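Local coordinates for putative mannose-6-phosphate isomerase YvyI (Bacillus subtilis, PDB 1QWR), which probably interconverts D-mannose 6-phosphate and D-fructose 6-phosphate as a zinc-dependent isomerase of the type 1 family, at residues 15-20 against 203-208. Numbering follows the deposited sequence.
Sequences FKEKIW and LDSNGS. With SO4 (sulfate ion), chain C.
Ile19 meets Asp204 where the chain leaving strand 9-17 of the cupin-type catalytic domain passes the type I beta turn 204-207. The close part is small and held by van der Waals contact alone: CG2 of Ile19 reaches CA of Asp204 at 3.6 Å and lies 3.9 Å from the carbonyl O of Leu203. With chi1 at 66°, the CG1 branch sits between backbone N and carbonyl carbon, leaving CG2 as the methyl that faces the turn. Toward solvent the fit is loose, with OE1 of Glu17 and OG of Ser205 4.5 Å apart. Within the turn, Gly207 N binds Asp204 O and the Asp204 carboxylate accepts Ser208 N.

Beyond this contact, Lys18 and Trp20 bind a sulfate, with Ser97, Lys99, Arg196 and Arg210 completing the site. Arg196 is the probable active-site residue, so the ion may mark where the substrate phosphate binds. CB of Lys18 lies 3.6 Å above the plane of the indole, over its centre. A leucine in place of Trp20 would probably leave this methylene without its flat support and sulfate O2 without its indole donor. Sulfate O2 lies in the ring plane, 2.9 Å from Trp20 NE1, with the N-H pointing at it at 165°.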
loop_
_atom_site.group_PDB
_atom_site.type_symbol
_atom_site.label_atom_id
_atom_site.label_comp_id
_atom_site.label_asym_id
_atom_site.label_seq_id
_atom_site.Cartn_x
_atom_site.Cartn_y
_atom_site.Cartn_z
ATOM N N PHE A 15 9.561 7.180 -6.848
ATOM C CA PHE A 15 10.119 5.830 -6.832
ATOM C C PHE A 15 11.237 5.624 -5.822
ATOM O O PHE A 15 11.967 6.557 -5.490
ATOM C CB PHE A 15 10.612 5.450 -8.234
ATOM C CG PHE A 15 9.514 5.407 -9.266
ATOM C CD1 PHE A 15 8.698 4.285 -9.394
ATOM C CD2 PHE A 15 9.263 6.510 -10.063
ATOM C CE1 PHE A 15 7.626 4.271 -10.313
ATOM C CE2 PHE A 15 8.208 6.512 -10.975
ATOM C CZ PHE A 15 7.384 5.389 -11.101
ATOM N N LYS A 16 11.376 4.389 -5.347
ATOM C CA LYS A 16 12.418 4.061 -4.384
ATOM C C LYS A 16 13.193 2.819 -4.796
ATOM O O LYS A 16 12.608 1.766 -5.020
ATOM C CB LYS A 16 11.829 3.795 -2.992
ATOM C CG LYS A 16 11.074 4.954 -2.377
ATOM C CD LYS A 16 11.985 6.154 -2.124
ATOM C CE LYS A 16 11.259 7.223 -1.319
ATOM N NZ LYS A 16 12.029 8.501 -1.294
ATOM N N GLU A 17 14.513 2.942 -4.874
ATOM C CA GLU A 17 15.358 1.790 -5.192
ATOM C C GLU A 17 15.400 0.827 -4.001
ATOM O O GLU A 17 15.349 1.251 -2.847
ATOM C CB GLU A 17 16.786 2.252 -5.501
ATOM C CG GLU A 17 16.924 2.974 -6.807
ATOM C CD GLU A 17 18.323 3.534 -7.010
ATOM O OE1 GLU A 17 19.309 2.795 -6.782
ATOM O OE2 GLU A 17 18.431 4.713 -7.402
ATOM N N LYS A 18 15.496 -0.465 -4.288
ATOM C CA LYS A 18 15.549 -1.488 -3.251
ATOM C C LYS A 18 16.431 -2.620 -3.749
ATOM O O LYS A 18 16.401 -2.957 -4.940
ATOM C CB LYS A 18 14.153 -2.039 -2.970
ATOM C CG LYS A 18 13.222 -1.077 -2.237
ATOM C CD LYS A 18 13.567 -1.012 -0.744
ATOM C CE LYS A 18 12.629 -0.052 -0.005
ATOM N NZ LYS A 18 12.826 -0.061 1.475
ATOM N N ILE A 19 17.201 -3.222 -2.851
ATOM C CA ILE A 19 18.052 -4.314 -3.293
ATOM C C ILE A 19 17.193 -5.438 -3.849
ATOM O O ILE A 19 17.649 -6.194 -4.703
ATOM C CB ILE A 19 18.942 -4.859 -2.141
ATOM C CG1 ILE A 19 18.089 -5.526 -1.054
ATOM C CG2 ILE A 19 19.744 -3.723 -1.546
ATOM C CD1 ILE A 19 18.938 -6.209 0.054
ATOM N N TRP A 20 15.943 -5.543 -3.384
ATOM C CA TRP A 20 15.048 -6.596 -3.843
ATOM C C TRP A 20 14.151 -6.149 -5.007
ATOM O O TRP A 20 13.273 -6.892 -5.459
ATOM C CB TRP A 20 14.174 -7.095 -2.684
ATOM C CG TRP A 20 13.510 -6.002 -1.867
ATOM C CD1 TRP A 20 13.940 -5.493 -0.668
ATOM C CD2 TRP A 20 12.294 -5.300 -2.189
ATOM N NE1 TRP A 20 13.066 -4.519 -0.226
ATOM C CE2 TRP A 20 12.048 -4.385 -1.137
ATOM C CE3 TRP A 20 11.393 -5.358 -3.263
ATOM C CZ2 TRP A 20 10.928 -3.532 -1.126
ATOM C CZ3 TRP A 20 10.285 -4.514 -3.256
ATOM C CH2 TRP A 20 10.063 -3.613 -2.192
ATOM N N LEU A 203 24.005 -6.991 0.786
ATOM C CA LEU A 203 24.653 -5.692 0.698
ATOM C C LEU A 203 23.866 -4.818 -0.265
ATOM O O LEU A 203 23.297 -5.318 -1.239
ATOM C CB LEU A 203 26.091 -5.833 0.186
ATOM C CG LEU A 203 27.092 -6.575 1.075
ATOM C CD1 LEU A 203 27.158 -5.913 2.455
ATOM C CD2 LEU A 203 26.685 -8.026 1.193
ATOM N N ASP A 204 23.834 -3.518 0.014
ATOM C CA ASP A 204 23.118 -2.562 -0.826
ATOM C C ASP A 204 24.046 -2.009 -1.917
ATOM O O ASP A 204 25.226 -2.369 -1.977
ATOM C CB ASP A 204 22.558 -1.425 0.044
ATOM C CG ASP A 204 23.586 -0.339 0.342
ATOM O OD1 ASP A 204 24.749 -0.657 0.672
ATOM O OD2 ASP A 204 23.216 0.851 0.255
ATOM N N SER A 205 23.509 -1.148 -2.780
ATOM C CA SER A 205 24.284 -0.555 -3.874
ATOM C C SER A 205 25.577 0.110 -3.426
ATOM O O SER A 205 26.470 0.355 -4.239
ATOM C CB SER A 205 23.442 0.476 -4.633
ATOM O OG SER A 205 22.404 -0.145 -5.369
ATOM N N ASN A 206 25.679 0.407 -2.138
ATOM C CA ASN A 206 26.872 1.055 -1.611
ATOM C C ASN A 206 27.728 0.086 -0.805
ATOM O O ASN A 206 28.520 0.501 0.048
ATOM C CB ASN A 206 26.466 2.238 -0.740
ATOM C CG ASN A 206 25.329 3.033 -1.345
ATOM O OD1 ASN A 206 25.393 3.452 -2.503
ATOM N ND2 ASN A 206 24.276 3.244 -0.565
ATOM N N GLY A 207 27.555 -1.205 -1.075
ATOM C CA GLY A 207 28.318 -2.229 -0.382
ATOM C C GLY A 207 28.118 -2.366 1.121
ATOM O O GLY A 207 28.880 -3.083 1.774
ATOM N N SER A 208 27.107 -1.701 1.684
ATOM C CA SER A 208 26.864 -1.784 3.126
ATOM C C SER A 208 25.585 -2.550 3.446
ATOM O O SER A 208 24.602 -2.456 2.711
ATOM C CB SER A 208 26.771 -0.381 3.731
ATOM O OG SER A 208 27.983 0.334 3.559
HETATM S S SO4 C . 12.197 -3.694 3.215
HETATM O O1 SO4 C . 12.749 -5.072 3.258
HETATM O O2 SO4 C . 12.850 -2.923 2.153
HETATM O O3 SO4 C . 12.380 -3.033 4.516
HETATM O O4 SO4 C . 10.753 -3.781 2.922
#